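PDB 1QQH: papillomavirus transcription factor E2 from Human papillomavirus type 18, which regulates viral transcription and probably supports viral DNA replication, through the N-terminal activation domain of which this is a part. Local coordinates for residues A[52-57]-A[117-123]. The protein carries 1 engineered substitution. Residues are numbered along the deposited sequence; the frame is centred on the assembly and turned at random.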
ATOM      1  N   VAL A  52     -20.725  -9.407 -11.412  1.00 34.71           N
ATOM      2  CA  VAL A  52     -21.857  -9.098 -12.273  1.00 34.98           C
ATOM      3  C   VAL A  52     -21.884 -10.177 -13.353  1.00 37.17           C
ATOM      4  O   VAL A  52     -20.879 -10.413 -14.029  1.00 36.65           O
ATOM      5  CB  VAL A  52     -21.713  -7.727 -12.952  1.00 34.38           C
ATOM      6  CG1 VAL A  52     -22.784  -7.561 -14.028  1.00 34.11           C
ATOM      7  CG2 VAL A  52     -21.849  -6.630 -11.919  1.00 35.01           C
ATOM      8  N   GLN A  53     -23.023 -10.846 -13.502  1.00 38.59           N
ATOM      9  CA  GLN A  53     -23.150 -11.894 -14.508  1.00 40.18           C
ATOM     10  C   GLN A  53     -23.954 -11.407 -15.696  1.00 39.54           C
ATOM     11  O   GLN A  53     -25.004 -10.791 -15.533  1.00 38.53           O
ATOM     12  CB  GLN A  53     -23.856 -13.112 -13.939  1.00 43.15           C
ATOM     13  CG  GLN A  53     -23.208 -13.734 -12.744  1.00 47.60           C
ATOM     14  CD  GLN A  53     -24.071 -14.845 -12.198  1.00 52.37           C
ATOM     15  OE1 GLN A  53     -25.203 -14.607 -11.753  1.00 54.49           O
ATOM     16  NE2 GLN A  53     -23.556 -16.075 -12.240  1.00 53.72           N
ATOM     17  N   VAL A  54     -23.455 -11.692 -16.891  1.00 39.07           N
ATOM     18  CA  VAL A  54     -24.143 -11.302 -18.107  1.00 39.18           C
ATOM     19  C   VAL A  54     -24.379 -12.537 -18.957  1.00 41.16           C
ATOM     20  O   VAL A  54     -23.457 -13.309 -19.218  1.00 40.89           O
ATOM     21  CB  VAL A  54     -23.320 -10.297 -18.928  1.00 38.54           C
ATOM     22  CG1 VAL A  54     -24.034  -9.992 -20.235  1.00 37.61           C
ATOM     23  CG2 VAL A  54     -23.119  -9.019 -18.130  1.00 37.46           C
ATOM     24  N   TYR A  55     -25.625 -12.727 -19.369  1.00 43.20           N
ATOM     25  CA  TYR A  55     -25.993 -13.860 -20.207  1.00 45.89           C
ATOM     26  C   TYR A  55     -26.306 -13.328 -21.601  1.00 46.08           C
ATOM     27  O   TYR A  55     -27.228 -12.533 -21.773  1.00 44.66           O
ATOM     28  CB  TYR A  55     -27.224 -14.570 -19.640  1.00 47.21           C
ATOM     29  CG  TYR A  55     -27.045 -15.076 -18.230  1.00 50.06           C
ATOM     30  CD1 TYR A  55     -27.156 -14.217 -17.139  1.00 52.07           C
ATOM     31  CD2 TYR A  55     -26.757 -16.414 -17.983  1.00 51.63           C
ATOM     32  CE1 TYR A  55     -26.988 -14.682 -15.833  1.00 53.17           C
ATOM     33  CE2 TYR A  55     -26.586 -16.891 -16.685  1.00 53.59           C
ATOM     34  CZ  TYR A  55     -26.704 -16.021 -15.616  1.00 53.81           C
ATOM     35  OH  TYR A  55     -26.544 -16.495 -14.332  1.00 55.98           O
ATOM     36  N   PHE A  56     -25.528 -13.760 -22.587  1.00 48.22           N
ATOM     37  CA  PHE A  56     -25.730 -13.315 -23.958  1.00 51.22           C
ATOM     38  C   PHE A  56     -26.684 -14.243 -24.680  1.00 54.66           C
ATOM     39  O   PHE A  56     -26.601 -15.463 -24.544  1.00 55.21           O
ATOM     40  CB  PHE A  56     -24.393 -13.239 -24.686  1.00 48.42           C
ATOM     41  CG  PHE A  56     -23.418 -12.314 -24.031  1.00 46.08           C
ATOM     42  CD1 PHE A  56     -22.398 -12.811 -23.229  1.00 45.54           C
ATOM     43  CD2 PHE A  56     -23.553 -10.935 -24.172  1.00 45.62           C
ATOM     44  CE1 PHE A  56     -21.528 -11.953 -22.574  1.00 44.68           C
ATOM     45  CE2 PHE A  56     -22.691 -10.066 -23.523  1.00 43.99           C
ATOM     46  CZ  PHE A  56     -21.673 -10.579 -22.720  1.00 45.47           C
ATOM     47  N   ASP A  57     -27.590 -13.648 -25.446  1.00 59.29           N
ATOM     48  CA  ASP A  57     -28.603 -14.403 -26.172  1.00 63.91           C
ATOM     49  C   ASP A  57     -29.480 -15.003 -25.079  1.00 66.25           C
ATOM     50  O   ASP A  57     -29.351 -14.628 -23.913  1.00 67.26           O
ATOM     51  CB  ASP A  57     -27.961 -15.510 -27.010  1.00 64.63           C
ATOM     52  CG  ASP A  57     -26.807 -15.003 -27.860  1.00 66.86           C
ATOM     53  OD1 ASP A  57     -27.006 -14.045 -28.640  1.00 67.80           O
ATOM     54  OD2 ASP A  57     -25.695 -15.565 -27.749  1.00 68.21           O
ATOM     55  N   THR A 117     -27.203 -12.916 -31.253  1.00 69.84           N
ATOM     56  CA  THR A 117     -28.540 -12.359 -31.101  1.00 68.55           C
ATOM     57  C   THR A 117     -28.538 -10.862 -30.792  1.00 67.12           C
ATOM     58  O   THR A 117     -29.554 -10.187 -30.965  1.00 67.74           O
ATOM     59  CB  THR A 117     -29.317 -13.096 -29.998  1.00 69.37           C
ATOM     60  OG1 THR A 117     -29.164 -14.509 -30.182  1.00 70.39           O
ATOM     61  CG2 THR A 117     -30.807 -12.746 -30.059  1.00 68.77           C
ATOM     62  N   GLY A 118     -27.398 -10.340 -30.347  1.00 64.59           N
ATOM     63  CA  GLY A 118     -27.325  -8.924 -30.027  1.00 60.96           C
ATOM     64  C   GLY A 118     -28.160  -8.604 -28.800  1.00 58.25           C
ATOM     65  O   GLY A 118     -28.451  -7.446 -28.505  1.00 58.35           O
ATOM     66  N   THR A 119     -28.550  -9.655 -28.090  1.00 55.58           N
ATOM     67  CA  THR A 119     -29.353  -9.539 -26.880  1.00 52.52           C
ATOM     68  C   THR A 119     -28.542 -10.070 -25.708  1.00 49.72           C
ATOM     69  O   THR A 119     -27.694 -10.943 -25.881  1.00 48.41           O
ATOM     70  CB  THR A 119     -30.662 -10.365 -27.013  1.00 52.91           C
ATOM     71  OG1 THR A 119     -31.704  -9.522 -27.510  1.00 53.99           O
ATOM     72  CG2 THR A 119     -31.092 -10.957 -25.677  1.00 53.95           C
ATOM     73  N   TRP A 120     -28.791  -9.533 -24.520  1.00 46.62           N
ATOM     74  CA  TRP A 120     -28.091  -9.994 -23.332  1.00 43.66           C
ATOM     75  C   TRP A 120     -28.895  -9.646 -22.094  1.00 43.56           C
ATOM     76  O   TRP A 120     -29.717  -8.730 -22.110  1.00 43.05           O
ATOM     77  CB  TRP A 120     -26.685  -9.388 -23.258  1.00 40.66           C
ATOM     78  CG  TRP A 120     -26.646  -7.927 -22.961  1.00 37.68           C
ATOM     79  CD1 TRP A 120     -26.644  -7.340 -21.727  1.00 36.10           C
ATOM     80  CD2 TRP A 120     -26.596  -6.860 -23.913  1.00 36.70           C
ATOM     81  NE1 TRP A 120     -26.591  -5.979 -21.853  1.00 34.17           N
ATOM     82  CE2 TRP A 120     -26.563  -5.654 -23.183  1.00 33.84           C
ATOM     83  CE3 TRP A 120     -26.580  -6.807 -25.314  1.00 36.17           C
ATOM     84  CZ2 TRP A 120     -26.513  -4.407 -23.802  1.00 34.07           C
ATOM     85  CZ3 TRP A 120     -26.533  -5.570 -25.931  1.00 35.88           C
ATOM     86  CH2 TRP A 120     -26.499  -4.382 -25.174  1.00 35.80           C
ATOM     87  N   GLU A 121     -28.654 -10.394 -21.025  1.00 43.51           N
ATOM     88  CA  GLU A 121     -29.353 -10.199 -19.766  1.00 44.62           C
ATOM     89  C   GLU A 121     -28.321  -9.968 -18.665  1.00 43.14           C
ATOM     90  O   GLU A 121     -27.341 -10.702 -18.569  1.00 42.69           O
ATOM     91  CB  GLU A 121     -30.175 -11.449 -19.463  1.00 47.74           C
ATOM     92  CG  GLU A 121     -31.467 -11.209 -18.713  1.00 53.23           C
ATOM     93  CD  GLU A 121     -32.276 -12.487 -18.550  1.00 55.99           C
ATOM     94  OE1 GLU A 121     -31.832 -13.389 -17.799  1.00 56.56           O
ATOM     95  OE2 GLU A 121     -33.347 -12.593 -19.184  1.00 57.43           O
ATOM     96  N   VAL A 122     -28.542  -8.954 -17.837  1.00 42.48           N
ATOM     97  CA  VAL A 122     -27.610  -8.641 -16.758  1.00 41.76           C
ATOM     98  C   VAL A 122     -28.142  -9.031 -15.382  1.00 43.80           C
ATOM     99  O   VAL A 122     -29.264  -8.676 -15.010  1.00 43.24           O
ATOM    100  CB  VAL A 122     -27.275  -7.130 -16.726  1.00 39.04           C
ATOM    101  CG1 VAL A 122     -26.205  -6.865 -15.696  1.00 37.43           C
ATOM    102  CG2 VAL A 122     -26.822  -6.661 -18.099  1.00 38.29           C
ATOM    103  N   HIS A 123     -27.328  -9.763 -14.629  1.00 45.71           N
ATOM    104  CA  HIS A 123     -27.698 -10.183 -13.289  1.00 48.39           C
ATOM    105  C   HIS A 123     -26.681  -9.659 -12.283  1.00 50.11           C
ATOM    106  O   HIS A 123     -25.475  -9.800 -12.470  1.00 49.66           O
ATOM    107  CB  HIS A 123     -27.755 -11.709 -13.187  1.00 50.14           C
ATOM    108  CG  HIS A 123     -28.862 -12.334 -13.979  1.00 52.80           C
ATOM    109  ND1 HIS A 123     -29.264 -13.638 -13.790  1.00 54.12           N
ATOM    110  CD2 HIS A 123     -29.644 -11.839 -14.967  1.00 53.93           C
ATOM    111  CE1 HIS A 123     -30.247 -13.920 -14.626  1.00 54.20           C
ATOM    112  NE2 HIS A 123     -30.497 -12.845 -15.351  1.00 54.91           N
TER
HETATM  113  O   HOH W   1     -27.655 -15.667 -11.719  1.00 58.08           O
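Gln53 to Phe56 pair with Trp120 to His123 as neighbouring antiparallel strands in the beta-sheet part of the E2 activation domain, their short axes at 163°. Gln53-His123 and Tyr55-Glu121 are the hydrogen-bonded pairs, each joined by two backbone bonds; the shortest, such as His123 N to Gln53 O, measure 2.7 Å. The pairing runs one residue past the last bridge, where Asp57 N still reaches Thr119 O at 2.7 Å. CA-H groups of the non-hydrogen-bonded residues approach carbonyls of the hydrogen-bonded ones across the strands, Val54 CA lying 3.3 Å from Glu121 O.

Aromatic and polar side chains share one face of the sheet. The Tyr55 ring turns its edge to the face of His123 in an inclined edge-to-face contact, CE1 coming closest, with the planes at 51°. With CG anti to the carbonyl carbon (chi1 -58°), the phenol leans across the neighbouring strand rather than standing straight off the sheet. The imidazole is also held from within its own strand: NE2 donates to Glu121 OE1 at 2.8 Å, on the anti side of the carboxylate, which probably fixes the ring's rotation and may polarise it. Lys60 adds a cation-pi contact to Tyr55.

The other face is apolar. Val52 CG1 meets Val122 CG1, and Val54 CG1 lies beside Trp120 CD1 while also sitting over one face of the Phe56 ring, toward its rim. Phe56 CD2 rests 3.6 Å from Trp120 CB, whereas the indole leads away to stack on His90 and bond its carbonyl. Phe107 and Cys111 of helix 107-111 cover this side.

A water joins three side chains on the Tyr55 face: it donates to Gln53 OE1 at 2.7 Å, bonds Tyr55 OH, and bonds His123 ND1 weakly at 3.3 Å, at the edge and in the plane of the imidazole.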